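Local coordinates for DNA mimic protein DMP12 (Neisseria meningitidis MC58, PDB 3W1O), which acts as a DNA mimic, binding the histone-like protein HU at its DNA-binding sites and partially keeping HU from DNA, probably as a regulator, at residues 16-21 and 25-30; 46-51 and 96-101; 54-59 and 90-95; 78-83 and 107-112; 103-108 and 113-118. One frame throughout, in Å; residues are numbered along the deposited sequence.

Contact 1 (16-21 and 25-30); sequences VSISEY and IDWAYK
The carbonyl oxygen of Y21 accepts the backbone N-H of I25 at 3.0 Å (N to O), an i to i+4 bond of the first turn of helix 21-30, with 160° at the hydrogen. The same two residues meet through their side chains. With CG of Y21 anti to the backbone N (chi1 -171°), the ring lies beside I25, whose CG1 is 3.6 Å from CE2 of Y21 and whose CD1 reaches on toward the hydroxyl. That hydroxyl is hydrogen-bonded to D72, on the strand 72-75. Here the loop from strand 7-10 leads, with E20 at the N-cap position, into helix 21-30, which doubles back beside it, so that V16 and I18 face W27. CG1 of V16 sits over one face of the indole, a CH-pi contact 4.1 Å from the centroid of the five-membered ring, while CG2 of V16 lies 4.0 Å from CZ2 of W27. CD1 of I18 approaches the indole obliquely, 3.5 Å from CD1 of W27 and close to its CB.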
# COMPACT_ATOMS: atom_id res chain seq x y z
N VAL A 16 10.17 13.15 -7.01
CA VAL A 16 9.78 12.45 -8.21
C VAL A 16 8.34 12.90 -8.47
O VAL A 16 7.44 12.71 -7.63
CB VAL A 16 9.77 10.91 -8.00
CG1 VAL A 16 9.23 10.21 -9.22
CG2 VAL A 16 11.18 10.38 -7.67
N SER A 17 8.16 13.54 -9.62
CA SER A 17 6.84 13.78 -10.14
C SER A 17 6.84 13.18 -11.55
O SER A 17 7.59 13.58 -12.45
CB SER A 17 6.42 15.25 -10.07
OG SER A 17 6.07 15.58 -8.70
N ILE A 18 6.05 12.14 -11.65
CA ILE A 18 5.81 11.45 -12.87
C ILE A 18 4.30 11.49 -12.86
O ILE A 18 3.71 11.05 -11.89
CB ILE A 18 6.29 10.00 -12.73
CG1 ILE A 18 7.82 9.98 -12.71
CG2 ILE A 18 5.76 9.13 -13.84
CD1 ILE A 18 8.41 8.60 -12.49
N SER A 19 3.66 12.07 -13.87
CA SER A 19 2.22 12.10 -13.83
C SER A 19 1.55 11.01 -14.67
O SER A 19 0.42 10.62 -14.39
CB SER A 19 1.72 13.50 -14.18
OG SER A 19 2.06 13.76 -15.49
N GLU A 20 2.23 10.50 -15.69
CA GLU A 20 1.57 9.49 -16.50
C GLU A 20 1.47 8.21 -15.67
O GLU A 20 2.48 7.77 -15.07
CB GLU A 20 2.26 9.27 -17.85
CG GLU A 20 1.29 8.58 -18.79
CD GLU A 20 1.85 8.29 -20.14
OE1 GLU A 20 2.72 9.05 -20.59
OE2 GLU A 20 1.38 7.31 -20.77
N TYR A 21 0.26 7.66 -15.58
CA TYR A 21 -0.00 6.57 -14.63
C TYR A 21 0.86 5.35 -14.93
O TYR A 21 1.48 4.79 -14.02
CB TYR A 21 -1.49 6.17 -14.61
CG TYR A 21 -1.82 5.22 -13.51
CD1 TYR A 21 -2.09 5.68 -12.22
CD2 TYR A 21 -1.82 3.84 -13.73
CE1 TYR A 21 -2.36 4.82 -11.20
CE2 TYR A 21 -2.09 2.97 -12.72
CZ TYR A 21 -2.36 3.48 -11.44
OH TYR A 21 -2.65 2.61 -10.41
N ILE A 25 3.70 3.45 -12.47
CA ILE A 25 3.78 2.00 -12.15
C ILE A 25 5.16 1.46 -12.54
O ILE A 25 5.77 0.71 -11.78
CB ILE A 25 2.70 1.18 -12.90
CG1 ILE A 25 1.29 1.68 -12.53
CG2 ILE A 25 2.82 -0.34 -12.57
CD1 ILE A 25 0.96 1.53 -11.02
N ASP A 26 5.62 1.85 -13.73
CA ASP A 26 6.95 1.47 -14.18
C ASP A 26 8.00 1.94 -13.18
O ASP A 26 8.86 1.18 -12.82
CB ASP A 26 7.25 2.06 -15.55
CG ASP A 26 6.39 1.48 -16.67
OD1 ASP A 26 5.79 0.37 -16.51
OD2 ASP A 26 6.34 2.16 -17.72
N TRP A 27 7.88 3.19 -12.71
CA TRP A 27 8.78 3.73 -11.70
C TRP A 27 8.78 2.83 -10.46
O TRP A 27 9.87 2.48 -9.96
CB TRP A 27 8.42 5.16 -11.31
CG TRP A 27 9.33 5.74 -10.28
CD1 TRP A 27 10.45 6.48 -10.51
CD2 TRP A 27 9.17 5.66 -8.85
NE1 TRP A 27 11.00 6.86 -9.31
CE2 TRP A 27 10.25 6.36 -8.28
CE3 TRP A 27 8.21 5.05 -8.00
CZ2 TRP A 27 10.43 6.49 -6.87
CZ3 TRP A 27 8.36 5.18 -6.60
CH2 TRP A 27 9.48 5.88 -6.05
N ALA A 28 7.60 2.42 -9.98
CA ALA A 28 7.54 1.63 -8.74
C ALA A 28 8.28 0.29 -8.92
O ALA A 28 9.08 -0.08 -8.07
CB ALA A 28 6.09 1.41 -8.36
N TYR A 29 8.00 -0.39 -10.04
CA TYR A 29 8.65 -1.71 -10.28
C TYR A 29 10.14 -1.57 -10.45
O TYR A 29 10.88 -2.51 -10.14
CB TYR A 29 8.03 -2.42 -11.50
CG TYR A 29 6.75 -3.14 -11.12
CD1 TYR A 29 6.76 -4.21 -10.21
CD2 TYR A 29 5.53 -2.73 -11.66
CE1 TYR A 29 5.56 -4.86 -9.85
CE2 TYR A 29 4.34 -3.38 -11.31
CZ TYR A 29 4.35 -4.43 -10.42
OH TYR A 29 3.15 -5.04 -10.07
N LYS A 30 10.57 -0.40 -10.94
CA LYS A 30 12.01 -0.06 -11.03
C LYS A 30 12.65 0.47 -9.75
O LYS A 30 13.87 0.63 -9.71
CB LYS A 30 12.24 0.99 -12.12
CG LYS A 30 12.11 0.42 -13.54
CD LYS A 30 11.81 1.53 -14.54
CE LYS A 30 13.09 2.10 -15.12
NZ LYS A 30 12.76 2.78 -16.41

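Contact 2 (46-51 and 96-101)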
# COMPACT_ATOMS: atom_id res chain seq x y z
N ILE A 46 -1.28 -14.39 0.90
CA ILE A 46 -2.08 -15.48 1.50
C ILE A 46 -1.95 -15.47 3.01
O ILE A 46 -2.93 -15.54 3.74
CB ILE A 46 -1.67 -16.86 0.91
CG1 ILE A 46 -2.02 -16.89 -0.59
CG2 ILE A 46 -2.30 -18.03 1.77
CD1 ILE A 46 -1.38 -18.07 -1.37
N GLU A 47 -0.72 -15.33 3.48
CA GLU A 47 -0.49 -15.30 4.92
C GLU A 47 -1.37 -14.25 5.58
O GLU A 47 -2.05 -14.49 6.58
CB GLU A 47 0.98 -14.93 5.15
CG GLU A 47 1.42 -14.83 6.61
CD GLU A 47 2.90 -14.42 6.79
OE1 GLU A 47 3.65 -14.12 5.80
OE2 GLU A 47 3.30 -14.36 7.96
N TYR A 48 -1.32 -13.05 5.04
CA TYR A 48 -2.08 -11.93 5.59
C TYR A 48 -3.56 -11.88 5.29
O TYR A 48 -4.31 -11.34 6.07
CB TYR A 48 -1.36 -10.61 5.24
CG TYR A 48 -0.20 -10.47 6.20
CD1 TYR A 48 -0.38 -9.97 7.49
CD2 TYR A 48 1.07 -10.93 5.84
CE1 TYR A 48 0.70 -9.92 8.41
CE2 TYR A 48 2.15 -10.86 6.74
CZ TYR A 48 1.94 -10.35 8.01
OH TYR A 48 3.01 -10.30 8.88
N GLN A 49 -3.98 -12.46 4.19
CA GLN A 49 -5.42 -12.70 3.95
C GLN A 49 -6.00 -13.48 5.14
O GLN A 49 -6.97 -13.06 5.78
CB GLN A 49 -5.59 -13.51 2.66
CG GLN A 49 -7.03 -14.00 2.42
CD GLN A 49 -8.06 -12.84 2.44
OE1 GLN A 49 -9.09 -12.93 3.10
NE2 GLN A 49 -7.78 -11.79 1.70
N ASN A 50 -5.37 -14.61 5.44
CA ASN A 50 -5.91 -15.52 6.46
C ASN A 50 -5.77 -14.95 7.88
O ASN A 50 -6.38 -15.43 8.82
CB ASN A 50 -5.28 -16.92 6.30
CG ASN A 50 -5.66 -17.58 4.96
OD1 ASN A 50 -6.75 -17.36 4.44
ND2 ASN A 50 -4.74 -18.35 4.40
N ARG A 51 -5.01 -13.88 8.02
CA ARG A 51 -4.94 -13.21 9.31
C ARG A 51 -5.77 -11.96 9.42
O ARG A 51 -5.85 -11.32 10.48
CB ARG A 51 -3.50 -12.97 9.64
CG ARG A 51 -2.91 -14.33 9.99
CD ARG A 51 -1.49 -14.23 10.45
NE ARG A 51 -1.44 -13.41 11.65
CZ ARG A 51 -0.39 -12.68 11.96
NH1 ARG A 51 0.67 -12.72 11.14
NH2 ARG A 51 -0.41 -11.93 13.06
N PRO A 96 6.61 -6.90 10.21
CA PRO A 96 7.29 -6.09 9.18
C PRO A 96 6.42 -5.65 8.05
O PRO A 96 6.48 -4.49 7.70
CB PRO A 96 8.41 -7.01 8.67
CG PRO A 96 8.74 -7.86 9.97
CD PRO A 96 7.38 -8.10 10.60
N LEU A 97 5.62 -6.54 7.45
CA LEU A 97 4.84 -6.07 6.30
C LEU A 97 3.89 -4.93 6.70
O LEU A 97 3.70 -3.96 5.94
CB LEU A 97 4.02 -7.24 5.71
CG LEU A 97 3.05 -6.87 4.57
CD1 LEU A 97 3.87 -6.38 3.38
CD2 LEU A 97 2.19 -8.09 4.17
N VAL A 98 3.27 -5.05 7.87
CA VAL A 98 2.34 -4.04 8.31
C VAL A 98 3.10 -2.75 8.59
O VAL A 98 2.64 -1.69 8.21
CB VAL A 98 1.51 -4.51 9.54
CG1 VAL A 98 0.51 -3.40 9.98
CG2 VAL A 98 0.76 -5.84 9.18
N LYS A 99 4.30 -2.84 9.22
CA LYS A 99 5.12 -1.68 9.42
C LYS A 99 5.50 -1.02 8.10
O LYS A 99 5.56 0.21 8.01
CB LYS A 99 6.42 -2.00 10.18
CG LYS A 99 6.20 -2.35 11.68
CD LYS A 99 7.54 -2.85 12.31
CE LYS A 99 8.61 -1.75 12.16
NZ LYS A 99 9.69 -2.11 13.07
N ASN A 100 5.81 -1.85 7.11
CA ASN A 100 6.21 -1.33 5.84
C ASN A 100 5.06 -0.58 5.15
O ASN A 100 5.29 0.44 4.51
CB ASN A 100 6.74 -2.45 4.97
CG ASN A 100 8.12 -2.92 5.42
OD1 ASN A 100 8.83 -2.15 6.06
ND2 ASN A 100 8.46 -4.14 5.12
N ILE A 101 3.85 -1.13 5.27
CA ILE A 101 2.69 -0.46 4.64
C ILE A 101 2.45 0.83 5.40
O ILE A 101 2.32 1.90 4.79
CB ILE A 101 1.42 -1.36 4.68
CG1 ILE A 101 1.61 -2.52 3.70
CG2 ILE A 101 0.18 -0.54 4.27
CD1 ILE A 101 0.49 -3.60 3.82
O HOH W 1 5.46 -9.40 8.09
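Y48 and L97 reach past one another in opposite directions, each side chain starting from its own helix and running alongside the other. Of the leucine, the CD2 methyl does the touching: it lies 3.5 Å from CD2 of the Y48 ring and 3.8 Å from CE2 of the same ring. A chi1 of 175° extends the L97 side chain away from its own backbone N and turns the isobutyl group toward helix 42-51. V98 meets the tyrosine at an angle and more loosely; its CG2 comes from the same side of the ring plane as L97 CD2, but beside the diagonally placed ring atom, 4.2 Å from CE1 of Y48. Beyond the apolar part of the ring, the hydroxyl joins the two helices through a water, which donates to Y48 OH at 2.7 Å and accepts from the backbone N of L97 at 2.9 Å. The water thus satisfies an N-H in the first turn of helix 96-111, which has no carbonyl of its own helix to bind. In the fold, helix 42-51 packs against the N-terminal turn of helix 96-111, whose N-cap residue E95 is held by a hydrogen bond from Y48 OH and a salt bridge with R51.

Contact 3 (54-59 and 90-95); sequences WRLVSE and SDFSTE
The F92 ring presents its edge to L56, whose CD2 methyl lies near the ring plane, 3.5 Å from CE1 and 3.7 Å from CZ of the phenylalanine. The contact sets helix 53-61 against the connection between helices 77-88 and 96-111, a pair of type I beta turns, S90 to S93 and F92 to E95, that ends at the N-cap residue E95. L56 and F92 approach from opposite directions, and the ring is also in touch with R51 of helix 42-51. The same leucine methyl meets CB of S90 at 3.6 Å, so one branch is shared between serine and phenylalanine. The leucine torsions that bring it there, chi1 -136° and chi2 38°, are unusual for this residue. S90 turns its polar end toward the helix end and loop it belongs to: OG is hydrogen-bonded to the carbonyl of L87, near the end of helix 77-88, and weakly accepts the backbone N-H of F92. The second turn is closed by the bond from E95 N to F92 O, 3.0 Å long.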
# COMPACT_ATOMS: atom_id res chain seq x y z
N TRP A 54 -6.20 -7.78 4.85
CA TRP A 54 -6.83 -7.11 3.74
C TRP A 54 -8.23 -6.73 4.13
O TRP A 54 -8.73 -5.66 3.76
CB TRP A 54 -6.79 -7.96 2.46
CG TRP A 54 -5.42 -8.52 2.20
CD1 TRP A 54 -5.11 -9.83 2.03
CD2 TRP A 54 -4.18 -7.80 2.15
NE1 TRP A 54 -3.75 -9.99 1.85
CE2 TRP A 54 -3.15 -8.76 1.91
CE3 TRP A 54 -3.84 -6.44 2.25
CZ2 TRP A 54 -1.83 -8.40 1.78
CZ3 TRP A 54 -2.49 -6.09 2.11
CH2 TRP A 54 -1.51 -7.06 1.89
N ARG A 55 -8.86 -7.59 4.93
CA ARG A 55 -10.18 -7.21 5.49
C ARG A 55 -10.12 -5.90 6.31
O ARG A 55 -11.02 -5.07 6.27
CB ARG A 55 -10.70 -8.38 6.36
CG ARG A 55 -11.16 -9.55 5.49
CD ARG A 55 -11.71 -10.69 6.33
NE ARG A 55 -10.77 -11.80 6.41
CZ ARG A 55 -10.21 -12.20 7.54
NH1 ARG A 55 -10.53 -11.58 8.66
NH2 ARG A 55 -9.35 -13.23 7.57
N LEU A 56 -9.04 -5.69 7.04
CA LEU A 56 -8.86 -4.46 7.78
C LEU A 56 -8.79 -3.29 6.85
O LEU A 56 -9.41 -2.25 7.14
CB LEU A 56 -7.57 -4.53 8.61
CG LEU A 56 -7.41 -4.08 10.05
CD1 LEU A 56 -8.62 -4.39 10.98
CD2 LEU A 56 -6.18 -4.80 10.56
N VAL A 57 -8.02 -3.42 5.76
CA VAL A 57 -7.92 -2.39 4.75
C VAL A 57 -9.29 -2.14 4.12
O VAL A 57 -9.72 -0.99 3.97
CB VAL A 57 -6.89 -2.73 3.66
CG1 VAL A 57 -6.88 -1.64 2.62
CG2 VAL A 57 -5.49 -2.86 4.27
N SER A 58 -10.01 -3.23 3.85
CA SER A 58 -11.30 -3.15 3.17
C SER A 58 -12.34 -2.38 4.00
O SER A 58 -13.32 -1.85 3.45
CB SER A 58 -11.80 -4.56 2.93
OG SER A 58 -12.49 -5.00 4.12
N GLU A 59 -12.15 -2.33 5.31
CA GLU A 59 -13.06 -1.57 6.19
C GLU A 59 -13.09 -0.09 5.85
O GLU A 59 -14.10 0.55 6.07
CB GLU A 59 -12.68 -1.74 7.65
CG GLU A 59 -13.03 -3.10 8.21
CD GLU A 59 -12.70 -3.23 9.71
OE1 GLU A 59 -12.61 -2.21 10.44
OE2 GLU A 59 -12.53 -4.38 10.14
N SER A 90 -3.93 -2.52 15.09
CA SER A 90 -4.23 -3.91 14.80
C SER A 90 -3.39 -4.87 15.62
O SER A 90 -2.43 -4.46 16.27
CB SER A 90 -4.00 -4.23 13.32
OG SER A 90 -2.62 -4.20 13.00
N ASP A 91 -3.73 -6.16 15.52
CA ASP A 91 -3.02 -7.22 16.24
C ASP A 91 -1.68 -7.59 15.60
O ASP A 91 -0.89 -8.29 16.21
CB ASP A 91 -3.92 -8.48 16.35
CG ASP A 91 -5.06 -8.27 17.34
OD1 ASP A 91 -4.88 -7.41 18.25
OD2 ASP A 91 -6.13 -8.92 17.22
N PHE A 92 -1.40 -7.09 14.40
CA PHE A 92 -0.09 -7.35 13.76
C PHE A 92 0.60 -6.03 13.46
O PHE A 92 1.36 -5.92 12.51
CB PHE A 92 -0.21 -8.25 12.48
CG PHE A 92 -1.49 -8.08 11.74
CD1 PHE A 92 -1.95 -6.81 11.42
CD2 PHE A 92 -2.23 -9.20 11.37
CE1 PHE A 92 -3.16 -6.64 10.77
CE2 PHE A 92 -3.44 -9.05 10.72
CZ PHE A 92 -3.92 -7.76 10.44
N SER A 93 0.33 -5.01 14.27
CA SER A 93 0.81 -3.68 13.96
C SER A 93 2.34 -3.59 14.04
O SER A 93 2.91 -2.59 13.63
CB SER A 93 0.22 -2.67 14.93
OG SER A 93 0.76 -2.92 16.25
N THR A 94 2.99 -4.60 14.62
CA THR A 94 4.43 -4.58 14.68
C THR A 94 5.09 -5.52 13.69
O THR A 94 6.32 -5.62 13.67
CB THR A 94 4.97 -4.89 16.11
OG1 THR A 94 4.72 -6.26 16.46
CG2 THR A 94 4.34 -3.95 17.11
N GLU A 95 4.31 -6.17 12.83
CA GLU A 95 4.92 -7.15 11.96
C GLU A 95 5.49 -6.41 10.75
O GLU A 95 4.98 -5.37 10.37
CB GLU A 95 3.89 -8.20 11.60
CG GLU A 95 3.51 -8.97 12.85
CD GLU A 95 2.55 -10.08 12.59
OE1 GLU A 95 2.32 -10.41 11.41
OE2 GLU A 95 2.00 -10.62 13.60

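Contact 4 (78-83 and 107-112); sequences ESILAV and YAIKNE
Apolar contacts alone join the two segments, and the CD1 methyl of I109 is at their centre. It lies 3.6 Å from CG2 of I80 and 3.7 Å from CG of L81, between two successive side chains of helix 77-88. I80 and I109 lie alongside, pointing opposite ways, while L81 stands roughly perpendicular to I109, its CD2 3.9 Å from CG1 of I109. The I80 chi1 of -69° places CG2 opposite the backbone N, where it meets I109, and sends the other branch to A108, CD1 of I80 lying 4.1 Å from CB of A108. Helices 77-88 and 96-111 run roughly antiparallel here; the axes of segments 78-83 and 107-111 approach to 10.1 Å at 141°, and I80 and A108 also touch V115 of the central sheet. The polar bonds serve the end of helix 96-111. Y107 O accepts both the backbone N of N111, at 2.8 Å, and its amide ND2, at 3.2 Å, and that ND2 stands over the centre of the Y107 ring. E112, with positive phi, closes the helix in a Schellman motif.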
# COMPACT_ATOMS: atom_id res chain seq x y z
N GLU A 78 -7.49 11.29 3.19
CA GLU A 78 -8.48 10.84 4.18
C GLU A 78 -8.39 9.34 4.43
O GLU A 78 -8.36 8.89 5.57
CB GLU A 78 -9.92 11.16 3.73
CG GLU A 78 -10.94 10.97 4.85
CD GLU A 78 -12.40 11.19 4.41
OE1 GLU A 78 -12.62 11.76 3.32
OE2 GLU A 78 -13.31 10.79 5.16
N SER A 79 -8.40 8.57 3.34
CA SER A 79 -8.35 7.13 3.45
C SER A 79 -6.97 6.64 3.93
O SER A 79 -6.89 5.65 4.68
CB SER A 79 -8.70 6.50 2.10
OG SER A 79 -10.08 6.72 1.79
N ILE A 80 -5.91 7.32 3.51
CA ILE A 80 -4.53 6.99 3.96
C ILE A 80 -4.46 7.03 5.49
O ILE A 80 -3.96 6.09 6.14
CB ILE A 80 -3.45 7.90 3.33
CG1 ILE A 80 -3.31 7.60 1.83
CG2 ILE A 80 -2.04 7.68 3.98
CD1 ILE A 80 -2.56 8.70 1.05
N LEU A 81 -4.98 8.12 6.07
CA LEU A 81 -4.96 8.27 7.51
C LEU A 81 -5.82 7.23 8.17
O LEU A 81 -5.44 6.69 9.18
CB LEU A 81 -5.46 9.67 7.91
CG LEU A 81 -4.44 10.76 7.63
CD1 LEU A 81 -5.10 12.15 7.64
CD2 LEU A 81 -3.29 10.66 8.64
N ALA A 82 -7.01 6.98 7.61
CA ALA A 82 -7.94 5.98 8.18
C ALA A 82 -7.33 4.55 8.14
O ALA A 82 -7.47 3.80 9.10
CB ALA A 82 -9.25 6.00 7.43
N VAL A 83 -6.69 4.19 7.04
CA VAL A 83 -6.07 2.85 6.95
C VAL A 83 -4.90 2.79 7.90
O VAL A 83 -4.72 1.77 8.62
CB VAL A 83 -5.61 2.52 5.49
CG1 VAL A 83 -4.78 1.21 5.46
CG2 VAL A 83 -6.87 2.33 4.62
N TYR A 107 4.71 8.36 4.83
CA TYR A 107 5.50 9.12 3.91
C TYR A 107 4.54 9.92 3.00
O TYR A 107 4.83 11.07 2.61
CB TYR A 107 6.33 8.19 3.03
CG TYR A 107 7.33 8.86 2.15
CD1 TYR A 107 8.68 8.89 2.47
CD2 TYR A 107 6.94 9.45 0.93
CE1 TYR A 107 9.65 9.49 1.62
CE2 TYR A 107 7.89 10.09 0.12
CZ TYR A 107 9.21 10.08 0.44
OH TYR A 107 10.09 10.70 -0.40
N ALA A 108 3.46 9.29 2.60
CA ALA A 108 2.53 9.91 1.64
C ALA A 108 1.84 11.06 2.33
O ALA A 108 1.57 12.07 1.71
CB ALA A 108 1.49 8.90 1.16
N ILE A 109 1.51 10.86 3.60
CA ILE A 109 0.94 11.97 4.40
C ILE A 109 1.93 13.09 4.46
O ILE A 109 1.60 14.24 4.11
CB ILE A 109 0.52 11.57 5.81
CG1 ILE A 109 -0.67 10.62 5.79
CG2 ILE A 109 0.15 12.81 6.64
CD1 ILE A 109 -1.84 11.15 4.97
N LYS A 110 3.17 12.78 4.86
CA LYS A 110 4.17 13.81 5.02
C LYS A 110 4.54 14.53 3.73
O LYS A 110 4.87 15.73 3.75
CB LYS A 110 5.46 13.25 5.63
CG LYS A 110 6.57 14.32 5.90
CD LYS A 110 5.99 15.61 6.57
CE LYS A 110 7.09 16.54 7.12
NZ LYS A 110 7.66 17.46 6.07
N ASN A 111 4.50 13.82 2.62
CA ASN A 111 4.97 14.41 1.37
C ASN A 111 3.86 14.66 0.35
O ASN A 111 4.16 14.89 -0.81
CB ASN A 111 6.10 13.53 0.79
CG ASN A 111 7.35 13.60 1.64
OD1 ASN A 111 8.05 14.62 1.64
ND2 ASN A 111 7.62 12.54 2.41
N GLU A 112 2.63 14.58 0.81
CA GLU A 112 1.41 14.91 0.06
C GLU A 112 1.32 14.11 -1.24
O GLU A 112 1.28 14.68 -2.34
CB GLU A 112 1.36 16.42 -0.19
CG GLU A 112 1.17 17.20 1.13
CD GLU A 112 2.06 18.45 1.19
OE1 GLU A 112 3.22 18.42 0.69
OE2 GLU A 112 1.61 19.47 1.75

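Contact 5 (103-108 and 113-118)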
# COMPACT_ATOMS: atom_id res chain seq x y z
N HIS A 103 4.56 2.65 6.82
CA HIS A 103 5.56 3.63 6.50
C HIS A 103 5.26 4.36 5.19
O HIS A 103 5.53 5.58 5.07
CB HIS A 103 6.93 2.99 6.34
CG HIS A 103 8.00 4.00 6.21
ND1 HIS A 103 8.37 4.82 7.26
CD2 HIS A 103 8.70 4.43 5.13
CE1 HIS A 103 9.29 5.67 6.84
NE2 HIS A 103 9.51 5.45 5.55
N VAL A 104 4.81 3.60 4.19
CA VAL A 104 4.37 4.24 2.93
C VAL A 104 3.27 5.24 3.19
O VAL A 104 3.30 6.35 2.69
CB VAL A 104 3.84 3.20 1.94
CG1 VAL A 104 3.26 3.96 0.65
CG2 VAL A 104 5.04 2.29 1.56
N LEU A 105 2.33 4.85 4.02
CA LEU A 105 1.22 5.75 4.37
C LEU A 105 1.74 7.04 5.05
O LEU A 105 1.40 8.16 4.65
CB LEU A 105 0.19 5.02 5.24
CG LEU A 105 -0.41 3.73 4.62
CD1 LEU A 105 -1.40 3.11 5.60
CD2 LEU A 105 -1.07 4.00 3.24
N GLU A 106 2.60 6.89 6.04
CA GLU A 106 3.20 8.07 6.70
C GLU A 106 3.94 8.96 5.73
O GLU A 106 3.82 10.21 5.79
CB GLU A 106 4.13 7.62 7.85
CG GLU A 106 3.35 6.99 8.97
CD GLU A 106 4.20 6.55 10.14
OE1 GLU A 106 5.43 6.52 9.99
OE2 GLU A 106 3.61 6.22 11.20
N TYR A 107 4.71 8.36 4.83
CA TYR A 107 5.50 9.12 3.91
C TYR A 107 4.54 9.92 3.00
O TYR A 107 4.83 11.07 2.61
CB TYR A 107 6.33 8.19 3.03
CG TYR A 107 7.33 8.86 2.15
CD1 TYR A 107 8.68 8.89 2.47
CD2 TYR A 107 6.94 9.45 0.93
CE1 TYR A 107 9.65 9.49 1.62
CE2 TYR A 107 7.89 10.09 0.12
CZ TYR A 107 9.21 10.08 0.44
OH TYR A 107 10.09 10.70 -0.40
N ALA A 108 3.46 9.29 2.60
CA ALA A 108 2.53 9.91 1.64
C ALA A 108 1.84 11.06 2.33
O ALA A 108 1.57 12.07 1.71
CB ALA A 108 1.49 8.90 1.16
N LYS A 113 1.35 12.79 -1.12
CA LYS A 113 1.37 11.90 -2.30
C LYS A 113 0.10 11.04 -2.26
O LYS A 113 -0.45 10.72 -1.19
CB LYS A 113 2.63 10.98 -2.28
CG LYS A 113 4.02 11.66 -2.24
CD LYS A 113 4.33 12.45 -3.51
CE LYS A 113 5.76 12.92 -3.57
NZ LYS A 113 6.22 13.17 -4.99
N THR A 114 -0.38 10.63 -3.43
CA THR A 114 -1.43 9.62 -3.47
C THR A 114 -0.75 8.27 -3.30
O THR A 114 0.38 8.10 -3.69
CB THR A 114 -2.26 9.71 -4.78
OG1 THR A 114 -3.23 10.76 -4.58
CG2 THR A 114 -3.03 8.44 -5.09
N VAL A 115 -1.42 7.39 -2.62
CA VAL A 115 -0.92 6.01 -2.46
C VAL A 115 -1.58 5.13 -3.51
O VAL A 115 -2.80 5.20 -3.69
CB VAL A 115 -1.20 5.52 -1.05
CG1 VAL A 115 -1.00 4.02 -0.92
CG2 VAL A 115 -0.21 6.22 -0.10
N ILE A 116 -0.81 4.32 -4.21
CA ILE A 116 -1.37 3.40 -5.21
C ILE A 116 -1.26 1.96 -4.75
O ILE A 116 -0.23 1.56 -4.17
CB ILE A 116 -0.56 3.55 -6.50
CG1 ILE A 116 -0.78 4.99 -7.02
CG2 ILE A 116 -0.95 2.49 -7.53
CD1 ILE A 116 0.15 5.36 -8.09
N PHE A 117 -2.33 1.19 -4.96
CA PHE A 117 -2.20 -0.25 -4.86
C PHE A 117 -2.24 -0.75 -6.30
O PHE A 117 -3.20 -0.46 -7.01
CB PHE A 117 -3.36 -0.90 -4.09
CG PHE A 117 -3.54 -0.46 -2.66
CD1 PHE A 117 -2.62 0.35 -2.00
CD2 PHE A 117 -4.64 -0.89 -1.95
CE1 PHE A 117 -2.83 0.76 -0.64
CE2 PHE A 117 -4.85 -0.49 -0.59
CZ PHE A 117 -3.94 0.33 0.03
N HIS A 118 -1.25 -1.52 -6.72
CA HIS A 118 -1.24 -2.02 -8.12
C HIS A 118 -0.95 -3.52 -8.15
O HIS A 118 -0.04 -3.97 -7.48
CB HIS A 118 -0.20 -1.29 -8.96
CG HIS A 118 0.01 -1.92 -10.31
ND1 HIS A 118 -0.85 -1.70 -11.37
CD2 HIS A 118 0.91 -2.84 -10.74
CE1 HIS A 118 -0.45 -2.42 -12.41
NE2 HIS A 118 0.61 -3.13 -12.05
O HOH W 2 -1.49 12.26 0.90
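The V115 chi1 of 167° leaves CG2 opposite the carbonyl carbon and directed at segment 103-108 of helix 96-111. There CG2 meets three residues: the A108 methyl at a tight 3.4 Å, CD2 of L105 at 4.1 Å and CG1 of V104 at 4.2 Å. L105 stands roughly perpendicular to the valine. Where the chain returns from the helix, K113 N donates to A108 O at 2.9 Å, in the carbonyl plane and on a lone pair. A water donates to A108 O at 3.2 Å and to K113 O at 2.8 Å, so A108 O takes two donors, K113 N and the water. The K113 side chain kinks at chi2 and departs from the helix, NZ bonding the carbonyl of K13. Helix 96-111 packs on one face of the antiparallel sheet, segment 103-108 running roughly antiparallel to strand 115-118, at 143°; this strand has strands 7-10 and 72-75 on its two sides. Helix 77-88 packs on V115 and L105 through I80, and helix 21-30 meets I116 on the other face.

In the fold
Contact 1 comes first along the chain, and contact 3 is nested in the loop that contact 2 closes. Contacts 4 and 5 share Y107 and A108, with centres about 7 Å apart. Helix 96-111 runs through contacts 2, 4 and 5. Contacts 2 and 3, also about 7 Å apart by their centres, touch at E95, and their helices 42-51 and 53-61 follow each other in the chain. Contact 1 lies on the opposite side of the chain's centre from contacts 2 and 3, about 24 and 27 Å from their centres, and touches contact 5 at strand 115-118. The antiparallel sheet stands between helix 21-30 on one face and helices 77-88 and 96-111 on the other, in a monomer whose shape and surface charge resemble the straight portion of HU-bound DNA.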